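Local coordinates for PipY (Synechococcus elongatus, PDB 5NLC), which binds pyridoxal 5'-phosphate in a modified TIM barrel and is probably involved in keeping the cell's supply of this cofactor in balance, at residues A[77-80]-A[81-85]; A[97-100]-A[101-105]; A[162-165]-A[166-170]; A[172-175]-A[176-180]. One frame throughout, in Å; residues are numbered along the deposited sequence.

Interaction 1: A[77-80]-A[81-85]; sequences KARK and AVEHF. With PO4 (phosphate ion), chain C.
Arg-79 and Glu-83, one turn apart on the short helix 78-84, meet through a water on the outside of the modified TIM barrel, where this helix forms the crossover between strands 66-69 and 87-91. The water accepts from Arg-79 NH1 and donates to Glu-83 OE2 at 2.6 Å, lying in the plane of the guanidinium at its edge. The charged atoms themselves stay apart, with Arg-79 NH1 5.1 Å from Glu-83 OE2, so any attraction between them is probably modest.

The same guanidinium grips a phosphate ion, probably from the crystallisation liquor, by another part of its edge. Arg-79 NE donates to O2 of the phosphate at 2.9 Å, and Arg-79 NH2 to O3 in a nearly straight bond of 172°. The bend at chi3 (-78°) swings the group off the line of the chain toward the ion; NH2 also makes a salt bridge with Glu-106.

Backbone bonds run i to i+4, from Ala-81 N to Lys-77 O through to a weak one between His-84 N and Lys-80 O. Val-82 CG2 lies against the carbonyl oxygen Ala-78 O at 3.4 Å. The polar ends of Lys-80 and His-84 turn to Gln-50 and Gln-56, while the His-84 ring presents its edge to its own helix, CD2 lying 3.1 Å from Lys-80 O.

Interaction 2: A[97-100]-A[101-105]; sequences AERL and DRIAG. With PO4 (phosphate ion), chain C.
Arg-99 and Arg-102 leave helix 94-107 with CG anti to the backbone N in both, then bend at different joints: Arg-99 at chi2 (79°), Arg-102 at chi3 (67°). The two chains end up side by side, pointing the same way, with their guanidinium planes 27° apart and a phosphate ion, probably from the crystallisation liquor, at the edge of each.

Phosphate O1 is shared by the two arginines. It takes a bond from Arg-99 NE at 2.7 Å and another from Arg-102 NH2 at 2.9 Å, with a weak third from Arg-99 NH1. The bonds then fan out, Arg-99 NH1 reaching O4 and Arg-102 NH1 reaching O3 at 3.2 Å; Arg-79 of helix 78-84 also binds the ion. The shared anion probably offsets the closeness of Arg-99 NE and Arg-102 NH2, two donors only 3.2 Å apart. Arg-102 NH1 is also paired with Glu-106 in a salt bridge. An alanine in place of Arg-99 would probably leave the phosphate held much less firmly, with O1 losing its shortest bond.

Ile-103, one turn on from Arg-99, brings an apolar group up to the ion: its CD1 lies 3.9 Å from Arg-99 CG and 3.3 Å from phosphate O1. Round the helix, a water donates to both Glu-98 O and Asp-101 OD2, while Asp-101 OD1 accepts from Gln-145 N.

The helix belongs to the crossover between strands 87-91 and 112-116; Leu-100 packs on Ile-88 and Val-91 of the first strand, and with Ile-103 it meets helix 78-84 at Ala-78.

Interaction 3: A[162-165]-A[166-170]; sequences AETQ and ALFAQ
Thr-164 and Phe-168 lie side by side one turn apart near the start of helix 161-181, the long crossover helix between strands 147-152 and 189-191 of the modified TIM barrel. From Phe-168 CB, 3.7 Å from Thr-164 O, the side chain sets off with CG anti to its own carbonyl carbon (chi1 -67°) and runs back along the helix toward the threonine. The ring root crosses the Thr-164 carbonyl oxygen, which sits over one face with CG at 3.5 Å and CD1 at 4.1 Å. Farther out the methyl takes over: CD2 is 3.8 Å from Thr-164 CG2, CE2 only 3.3 Å and CZ 3.6 Å, a tight fit at this rim of the ring.

Thr-164 can offer its methyl because its hydroxyl is turned the other way, OG1 being hydrogen-bonded to Thr-160 O in the preceding turn. Helix 198-203 packs against both residues, Leu-200 touching each and Ala-201 the ring. The Phe-168 side chain is about 7 Å from that of Arg-210, which binds pyridoxal 5'-phosphate when the cofactor is present, so the ring lies close to the cofactor site. A serine in place of Phe-168 would probably open a gap between Thr-164 CG2 and Leu-200.

Beneath the side chains the i to i+4 backbone bonds continue unbroken, Phe-168 N donating to Thr-164 O at 3.0 Å with an N-H...O angle of 163°.

Interaction 4: A[172-175]-A[176-180]; sequences RTFA and AELQQ
Leu-178 lies over one face of the Phe-174 ring, a CH-pi contact between residues one turn apart on helix 161-181. Its CG stands 4.1 Å from the ring centroid, 18° off the normal, and is displaced toward the rim. The two methyls spread from there: CD2 touches Phe-174 CE1 at 3.7 Å, whereas CD1 approaches CE2 and CZ more loosely. With CG anti to the backbone N (chi1 -173°), the phenyl group leans forward along the helix to meet the leucine, and the two side chains cross at a slant. Helix 130-141 closes over the pair, Pro-130 and Arg-134 against the ring and Leu-133 and Leu-137 against the leucine.

The polar contacts include a water bridge. One water donates to Thr-173 O at 2.7 Å and to Glu-177 OE1 at 3.0 Å. That carbonyl oxygen thus has two donors, since Glu-177 N bonds to it as well, at 161°. Thr-173 OG1 is tied to Ala-169 O in the turn before.

Backbone bonds link each residue to the fourth one on, Leu-178 N to Phe-174 O and Gln-179 N to Ala-175 O both measuring 2.8 Å. Beyond them Gln-179 reaches away to the main chain of Leu-185.

The contact has an apolar part and a polar part: Phe-174 and Leu-178, paired by the CH-pi contact, together pack against helix 130-141, while Thr-173 and Glu-177 are tied together through water as well as by their backbone bond.

Overall arrangement
Interactions 1 and 2 form one unit, their centres 10 Å apart on successive crossover helices. Val-82 CG2 meets Leu-100 CD2 at 3.6 Å, and Ala-78 CB lies 3.7 Å from Ile-103 CD1. At the end of this seam three arginines from the two helices, Arg-79, Arg-99 and Arg-102, converge on the same phosphate, away from the cofactor site. Interactions 3 and 4 follow each other along helix 161-181, centres 15 Å apart. Interaction 3 lies across the chain's centre from the first two, about 32 Å from each between centres, and it alone of the four approaches the pyridoxal phosphate site, where no cofactor is bound in this model.

Interaction 1: A[77-80]-A[81-85]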
loop_
_atom_site.group_PDB
_atom_site.type_symbol
_atom_site.label_atom_id
_atom_site.label_comp_id
_atom_site.label_asym_id
_atom_site.label_seq_id
_atom_site.Cartn_x
_atom_site.Cartn_y
_atom_site.Cartn_z
ATOM N N LYS A 77 -10.003 -14.000 3.342
ATOM C CA LYS A 77 -8.569 -14.148 3.199
ATOM C C LYS A 77 -7.835 -13.230 4.178
ATOM O O LYS A 77 -6.615 -13.146 4.136
ATOM C CB LYS A 77 -8.118 -13.820 1.760
ATOM C CG LYS A 77 -8.508 -14.817 0.682
ATOM C CD LYS A 77 -7.833 -16.181 0.914
ATOM C CE LYS A 77 -8.414 -17.273 0.014
ATOM N NZ LYS A 77 -8.176 -16.973 -1.429
ATOM N N ALA A 78 -8.570 -12.545 5.038
ATOM C CA ALA A 78 -7.960 -11.604 5.965
ATOM C C ALA A 78 -6.973 -12.354 6.881
ATOM O O ALA A 78 -5.953 -11.826 7.203
ATOM C CB ALA A 78 -9.011 -10.853 6.750
ATOM N N ARG A 79 -7.284 -13.598 7.275
ATOM C CA ARG A 79 -6.406 -14.322 8.168
ATOM C C ARG A 79 -5.039 -14.570 7.541
ATOM O O ARG A 79 -4.011 -14.322 8.157
ATOM C CB ARG A 79 -7.069 -15.624 8.591
ATOM C CG ARG A 79 -6.299 -16.421 9.624
ATOM C CD ARG A 79 -7.111 -17.674 10.044
ATOM N NE ARG A 79 -8.124 -17.222 10.965
ATOM C CZ ARG A 79 -7.919 -16.953 12.261
ATOM N NH1 ARG A 79 -6.757 -17.186 12.866
ATOM N NH2 ARG A 79 -8.915 -16.473 12.969
ATOM N N LYS A 80 -5.025 -15.098 6.313
ATOM C CA LYS A 80 -3.766 -15.271 5.607
ATOM C C LYS A 80 -3.030 -13.954 5.377
ATOM O O LYS A 80 -1.827 -13.934 5.397
ATOM C CB LYS A 80 -3.957 -16.021 4.291
ATOM C CG LYS A 80 -4.285 -17.507 4.506
ATOM C CD LYS A 80 -4.611 -18.124 3.155
ATOM C CE LYS A 80 -4.642 -19.659 3.209
ATOM N NZ LYS A 80 -5.622 -20.152 2.202
ATOM N N ALA A 81 -3.737 -12.871 5.103
ATOM C CA ALA A 81 -3.079 -11.566 4.936
ATOM C C ALA A 81 -2.386 -11.092 6.216
ATOM O O ALA A 81 -1.264 -10.626 6.178
ATOM C CB ALA A 81 -4.105 -10.538 4.496
ATOM N N VAL A 82 -3.045 -11.271 7.379
ATOM C CA VAL A 82 -2.417 -10.911 8.637
ATOM C C VAL A 82 -1.158 -11.755 8.880
ATOM O O VAL A 82 -0.152 -11.265 9.370
ATOM C CB VAL A 82 -3.405 -10.985 9.795
ATOM C CG1 VAL A 82 -2.708 -10.720 11.129
ATOM C CG2 VAL A 82 -4.525 -9.977 9.604
ATOM N N GLU A 83 -1.222 -13.017 8.500
ATOM C CA GLU A 83 -0.144 -13.940 8.805
ATOM C C GLU A 83 1.080 -13.643 7.939
ATOM O O GLU A 83 2.178 -13.815 8.433
ATOM C CB GLU A 83 -0.588 -15.407 8.610
ATOM C CG GLU A 83 -1.522 -15.966 9.714
ATOM C CD GLU A 83 -2.086 -17.381 9.397
ATOM O OE1 GLU A 83 -2.192 -17.759 8.208
ATOM O OE2 GLU A 83 -2.442 -18.114 10.349
ATOM N N HIS A 84 0.873 -13.181 6.689
ATOM C CA HIS A 84 1.900 -13.094 5.670
ATOM C C HIS A 84 2.347 -11.691 5.281
ATOM O O HIS A 84 3.325 -11.609 4.630
ATOM C CB HIS A 84 1.476 -13.865 4.411
ATOM C CG HIS A 84 1.413 -15.342 4.649
ATOM N ND1 HIS A 84 2.497 -16.172 4.455
ATOM C CD2 HIS A 84 0.428 -16.110 5.166
ATOM C CE1 HIS A 84 2.170 -17.398 4.862
ATOM N NE2 HIS A 84 0.908 -17.393 5.249
ATOM N N PHE A 85 1.616 -10.629 5.594
ATOM C CA PHE A 85 1.995 -9.306 5.136
ATOM C C PHE A 85 2.328 -8.414 6.317
ATOM O O PHE A 85 1.672 -8.431 7.351
ATOM C CB PHE A 85 0.879 -8.734 4.273
ATOM C CG PHE A 85 0.798 -9.397 2.894
ATOM C CD1 PHE A 85 1.576 -8.935 1.853
ATOM C CD2 PHE A 85 -0.036 -10.444 2.673
ATOM C CE1 PHE A 85 1.546 -9.542 0.607
ATOM C CE2 PHE A 85 -0.104 -11.076 1.448
ATOM C CZ PHE A 85 0.682 -10.625 0.399
HETATM P P PO4 C . -11.669 -15.745 10.592
HETATM O O1 PO4 C . -11.718 -14.256 10.386
HETATM O O2 PO4 C . -10.616 -16.352 9.691
HETATM O O3 PO4 C . -11.327 -16.012 12.044
HETATM O O4 PO4 C . -13.037 -16.327 10.296
HETATM O O HOH W 1 -4.524 -18.725 11.820
#

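Interaction 2: A[97-100]-A[101-105]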
loop_
_atom_site.group_PDB
_atom_site.type_symbol
_atom_site.label_atom_id
_atom_site.label_comp_id
_atom_site.label_asym_id
_atom_site.label_seq_id
_atom_site.Cartn_x
_atom_site.Cartn_y
_atom_site.Cartn_z
ATOM N N ALA A 97 -11.447 -3.596 8.154
ATOM C CA ALA A 97 -10.549 -3.090 9.190
ATOM C C ALA A 97 -10.806 -3.809 10.510
ATOM O O ALA A 97 -9.837 -4.251 11.184
ATOM C CB ALA A 97 -10.734 -1.617 9.399
ATOM N N GLU A 98 -12.078 -3.897 10.871
ATOM C CA GLU A 98 -12.500 -4.646 12.093
ATOM C C GLU A 98 -12.061 -6.094 12.086
ATOM O O GLU A 98 -11.572 -6.639 13.109
ATOM C CB GLU A 98 -14.013 -4.530 12.323
ATOM C CG GLU A 98 -14.358 -5.101 13.698
ATOM C CD GLU A 98 -15.709 -4.754 14.238
ATOM O OE1 GLU A 98 -16.706 -4.757 13.480
ATOM O OE2 GLU A 98 -15.757 -4.504 15.484
ATOM N N ARG A 99 -12.252 -6.744 10.937
ATOM C CA ARG A 99 -11.904 -8.146 10.770
ATOM C C ARG A 99 -10.385 -8.345 10.942
ATOM O O ARG A 99 -9.945 -9.223 11.708
ATOM C CB ARG A 99 -12.378 -8.628 9.399
ATOM C CG ARG A 99 -12.157 -10.092 9.071
ATOM C CD ARG A 99 -13.193 -10.932 9.712
ATOM N NE ARG A 99 -13.182 -12.308 9.255
ATOM C CZ ARG A 99 -13.972 -12.825 8.318
ATOM N NH1 ARG A 99 -13.848 -14.111 8.036
ATOM N NH2 ARG A 99 -14.882 -12.098 7.657
ATOM N N LEU A 100 -9.571 -7.513 10.283
ATOM C CA LEU A 100 -8.114 -7.583 10.443
ATOM C C LEU A 100 -7.676 -7.387 11.931
ATOM O O LEU A 100 -6.748 -8.047 12.432
ATOM C CB LEU A 100 -7.442 -6.529 9.577
ATOM C CG LEU A 100 -7.573 -6.771 8.033
ATOM C CD1 LEU A 100 -7.194 -5.501 7.255
ATOM C CD2 LEU A 100 -6.701 -7.953 7.622
ATOM N N ASP A 101 -8.299 -6.445 12.579
ATOM C CA ASP A 101 -8.013 -6.158 13.994
ATOM C C ASP A 101 -8.349 -7.375 14.892
ATOM O O ASP A 101 -7.574 -7.718 15.781
ATOM C CB ASP A 101 -8.771 -4.919 14.449
ATOM C CG ASP A 101 -8.442 -4.539 15.892
ATOM O OD1 ASP A 101 -7.399 -3.903 16.104
ATOM O OD2 ASP A 101 -9.229 -4.889 16.783
ATOM N N ARG A 102 -9.469 -8.028 14.638
ATOM C CA ARG A 102 -9.869 -9.175 15.427
ATOM C C ARG A 102 -8.837 -10.329 15.220
ATOM O O ARG A 102 -8.324 -10.905 16.173
ATOM C CB ARG A 102 -11.258 -9.630 15.046
ATOM C CG ARG A 102 -11.668 -10.900 15.791
ATOM C CD ARG A 102 -13.125 -11.303 15.582
ATOM N NE ARG A 102 -13.450 -11.721 14.213
ATOM C CZ ARG A 102 -12.991 -12.814 13.580
ATOM N NH1 ARG A 102 -12.108 -13.659 14.130
ATOM N NH2 ARG A 102 -13.423 -13.053 12.339
ATOM N N ILE A 103 -8.490 -10.586 13.964
ATOM C CA ILE A 103 -7.534 -11.617 13.617
ATOM C C ILE A 103 -6.162 -11.285 14.126
ATOM O O ILE A 103 -5.501 -12.164 14.714
ATOM C CB ILE A 103 -7.499 -11.880 12.102
ATOM C CG1 ILE A 103 -8.852 -12.473 11.636
ATOM C CG2 ILE A 103 -6.389 -12.879 11.751
ATOM C CD1 ILE A 103 -9.081 -12.336 10.108
ATOM N N ALA A 104 -5.735 -10.020 13.956
ATOM C CA ALA A 104 -4.450 -9.536 14.500
ATOM C C ALA A 104 -4.333 -9.828 16.015
ATOM O O ALA A 104 -3.317 -10.386 16.443
ATOM C CB ALA A 104 -4.247 -8.073 14.203
ATOM N N GLY A 105 -5.382 -9.532 16.759
ATOM C CA GLY A 105 -5.441 -9.799 18.206
ATOM C C GLY A 105 -5.336 -11.273 18.574
ATOM O O GLY A 105 -4.603 -11.657 19.505
HETATM P P PO4 C . -11.669 -15.745 10.592
HETATM O O1 PO4 C . -11.718 -14.256 10.386
HETATM O O2 PO4 C . -10.616 -16.352 9.691
HETATM O O3 PO4 C . -11.327 -16.012 12.044
HETATM O O4 PO4 C . -13.037 -16.327 10.296
HETATM O O HOH W 2 -11.777 -5.943 15.975
#

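Interaction 3: A[162-165]-A[166-170]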
loop_
_atom_site.group_PDB
_atom_site.type_symbol
_atom_site.label_atom_id
_atom_site.label_comp_id
_atom_site.label_asym_id
_atom_site.label_seq_id
_atom_site.Cartn_x
_atom_site.Cartn_y
_atom_site.Cartn_z
ATOM N N ALA A 162 -4.301 15.359 -15.876
ATOM C CA ALA A 162 -4.793 16.481 -15.067
ATOM C C ALA A 162 -5.706 16.041 -13.934
ATOM O O ALA A 162 -5.552 16.482 -12.783
ATOM C CB ALA A 162 -5.453 17.539 -15.965
ATOM N N GLU A 163 -6.611 15.144 -14.246
ATOM C CA GLU A 163 -7.575 14.634 -13.287
ATOM C C GLU A 163 -6.816 13.805 -12.215
ATOM O O GLU A 163 -7.193 13.804 -11.028
ATOM C CB GLU A 163 -8.627 13.787 -13.978
ATOM C CG GLU A 163 -9.694 14.537 -14.720
ATOM C CD GLU A 163 -10.477 13.673 -15.717
ATOM O OE1 GLU A 163 -10.085 12.524 -16.105
ATOM O OE2 GLU A 163 -11.487 14.202 -16.219
ATOM N N THR A 164 -5.736 13.118 -12.615
ATOM C CA THR A 164 -4.918 12.381 -11.670
ATOM C C THR A 164 -4.154 13.294 -10.721
ATOM O O THR A 164 -4.084 13.048 -9.505
ATOM C CB THR A 164 -3.950 11.437 -12.405
ATOM O OG1 THR A 164 -4.746 10.572 -13.211
ATOM C CG2 THR A 164 -3.084 10.689 -11.413
ATOM N N GLN A 165 -3.543 14.304 -11.247
ATOM C CA GLN A 165 -2.874 15.304 -10.392
ATOM C C GLN A 165 -3.829 15.855 -9.333
ATOM O O GLN A 165 -3.485 15.923 -8.131
ATOM C CB GLN A 165 -2.382 16.474 -11.254
ATOM C CG GLN A 165 -1.670 17.497 -10.373
ATOM C CD GLN A 165 -1.281 18.677 -11.130
ATOM O OE1 GLN A 165 -2.176 19.404 -11.613
ATOM N NE2 GLN A 165 0.057 18.919 -11.280
ATOM N N ALA A 166 -5.005 16.219 -9.770
ATOM C CA ALA A 166 -6.000 16.814 -8.876
ATOM C C ALA A 166 -6.409 15.790 -7.806
ATOM O O ALA A 166 -6.567 16.129 -6.602
ATOM C CB ALA A 166 -7.189 17.368 -9.653
ATOM N N LEU A 167 -6.529 14.532 -8.215
ATOM C CA LEU A 167 -6.891 13.457 -7.292
ATOM C C LEU A 167 -5.871 13.252 -6.198
ATOM O O LEU A 167 -6.299 13.112 -5.035
ATOM C CB LEU A 167 -7.172 12.120 -8.035
ATOM C CG LEU A 167 -7.420 10.880 -7.163
ATOM C CD1 LEU A 167 -8.768 10.879 -6.458
ATOM C CD2 LEU A 167 -7.305 9.664 -8.041
ATOM N N PHE A 168 -4.568 13.221 -6.578
ATOM C CA PHE A 168 -3.510 13.004 -5.643
ATOM C C PHE A 168 -3.382 14.175 -4.670
ATOM O O PHE A 168 -3.125 13.969 -3.469
ATOM C CB PHE A 168 -2.206 12.687 -6.330
ATOM C CG PHE A 168 -2.190 11.347 -7.077
ATOM C CD1 PHE A 168 -2.982 10.258 -6.708
ATOM C CD2 PHE A 168 -1.284 11.202 -8.120
ATOM C CE1 PHE A 168 -2.865 9.042 -7.409
ATOM C CE2 PHE A 168 -1.159 10.035 -8.808
ATOM C CZ PHE A 168 -1.971 8.940 -8.449
ATOM N N ALA A 169 -3.674 15.376 -5.162
ATOM C CA ALA A 169 -3.691 16.565 -4.286
ATOM C C ALA A 169 -4.836 16.510 -3.278
ATOM O O ALA A 169 -4.680 16.836 -2.088
ATOM C CB ALA A 169 -3.759 17.821 -5.160
ATOM N N GLN A 170 -5.983 16.081 -3.770
ATOM C CA GLN A 170 -7.168 15.913 -2.935
ATOM C C GLN A 170 -6.926 14.887 -1.893
ATOM O O GLN A 170 -7.370 15.098 -0.775
ATOM C CB GLN A 170 -8.379 15.573 -3.754
ATOM C CG GLN A 170 -9.713 15.524 -3.009
ATOM C CD GLN A 170 -10.822 14.906 -3.846
ATOM O OE1 GLN A 170 -10.579 14.344 -4.964
ATOM N NE2 GLN A 170 -12.029 14.945 -3.314
#

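Interaction 4: A[172-175]-A[176-180]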
loop_
_atom_site.group_PDB
_atom_site.type_symbol
_atom_site.label_atom_id
_atom_site.label_comp_id
_atom_site.label_asym_id
_atom_site.label_seq_id
_atom_site.Cartn_x
_atom_site.Cartn_y
_atom_site.Cartn_z
ATOM N N ARG A 172 -3.960 14.088 -0.523
ATOM C CA ARG A 172 -3.082 14.724 0.438
ATOM C C ARG A 172 -3.836 15.646 1.364
ATOM O O ARG A 172 -3.657 15.599 2.584
ATOM C CB ARG A 172 -1.948 15.498 -0.271
ATOM C CG ARG A 172 -1.048 16.191 0.723
ATOM C CD ARG A 172 0.003 17.126 0.116
ATOM N NE ARG A 172 -0.661 18.287 -0.473
ATOM C CZ ARG A 172 -0.905 18.456 -1.758
ATOM N NH1 ARG A 172 -0.521 17.562 -2.673
ATOM N NH2 ARG A 172 -1.523 19.578 -2.163
ATOM N N THR A 173 -4.697 16.459 0.781
ATOM C CA THR A 173 -5.494 17.404 1.521
ATOM C C THR A 173 -6.417 16.740 2.549
ATOM O O THR A 173 -6.435 17.078 3.743
ATOM C CB THR A 173 -6.197 18.325 0.490
ATOM O OG1 THR A 173 -5.162 19.055 -0.193
ATOM C CG2 THR A 173 -7.029 19.322 1.180
ATOM N N PHE A 174 -7.155 15.755 2.090
ATOM C CA PHE A 174 -8.057 14.981 2.936
ATOM C C PHE A 174 -7.320 14.218 4.053
ATOM O O PHE A 174 -7.813 14.232 5.151
ATOM C CB PHE A 174 -8.840 14.029 2.055
ATOM C CG PHE A 174 -9.925 13.265 2.733
ATOM C CD1 PHE A 174 -10.764 13.845 3.683
ATOM C CD2 PHE A 174 -10.170 11.947 2.332
ATOM C CE1 PHE A 174 -11.801 13.136 4.253
ATOM C CE2 PHE A 174 -11.220 11.236 2.881
ATOM C CZ PHE A 174 -12.058 11.826 3.822
ATOM N N ALA A 175 -6.171 13.587 3.750
ATOM C CA ALA A 175 -5.398 12.892 4.775
ATOM C C ALA A 175 -5.011 13.865 5.880
ATOM O O ALA A 175 -5.101 13.501 7.082
ATOM C CB ALA A 175 -4.184 12.151 4.224
ATOM N N ALA A 176 -4.623 15.090 5.517
ATOM C CA ALA A 176 -4.291 16.066 6.563
ATOM C C ALA A 176 -5.552 16.418 7.376
ATOM O O ALA A 176 -5.513 16.530 8.627
ATOM C CB ALA A 176 -3.658 17.304 5.934
ATOM N N GLU A 177 -6.692 16.567 6.712
ATOM C CA GLU A 177 -7.913 16.764 7.480
ATOM C C GLU A 177 -8.225 15.604 8.400
ATOM O O GLU A 177 -8.641 15.826 9.517
ATOM C CB GLU A 177 -9.138 16.971 6.604
ATOM C CG GLU A 177 -9.176 18.316 5.983
ATOM C CD GLU A 177 -9.096 19.476 7.013
ATOM O OE1 GLU A 177 -8.164 20.326 6.870
ATOM O OE2 GLU A 177 -9.909 19.473 7.955
ATOM N N LEU A 178 -8.084 14.375 7.909
ATOM C CA LEU A 178 -8.392 13.251 8.753
ATOM C C LEU A 178 -7.442 13.208 9.935
ATOM O O LEU A 178 -7.846 12.808 11.044
ATOM C CB LEU A 178 -8.328 11.923 7.957
ATOM C CG LEU A 178 -9.415 11.720 6.948
ATOM C CD1 LEU A 178 -9.127 10.420 6.259
ATOM C CD2 LEU A 178 -10.780 11.708 7.522
ATOM N N GLN A 179 -6.181 13.580 9.699
ATOM C CA GLN A 179 -5.188 13.477 10.751
ATOM C C GLN A 179 -5.533 14.468 11.862
ATOM O O GLN A 179 -5.334 14.157 13.053
ATOM C CB GLN A 179 -3.768 13.735 10.208
ATOM C CG GLN A 179 -2.695 13.818 11.298
ATOM C CD GLN A 179 -2.433 12.511 11.992
ATOM O OE1 GLN A 179 -1.536 11.800 11.628
ATOM N NE2 GLN A 179 -3.205 12.206 13.056
ATOM N N GLN A 180 -6.045 15.623 11.466
ATOM C CA GLN A 180 -6.543 16.649 12.434
ATOM C C GLN A 180 -7.749 16.135 13.209
ATOM O O GLN A 180 -7.850 16.373 14.393
ATOM C CB GLN A 180 -6.874 17.984 11.752
HETATM O O HOH W 3 -6.256 19.655 4.669
#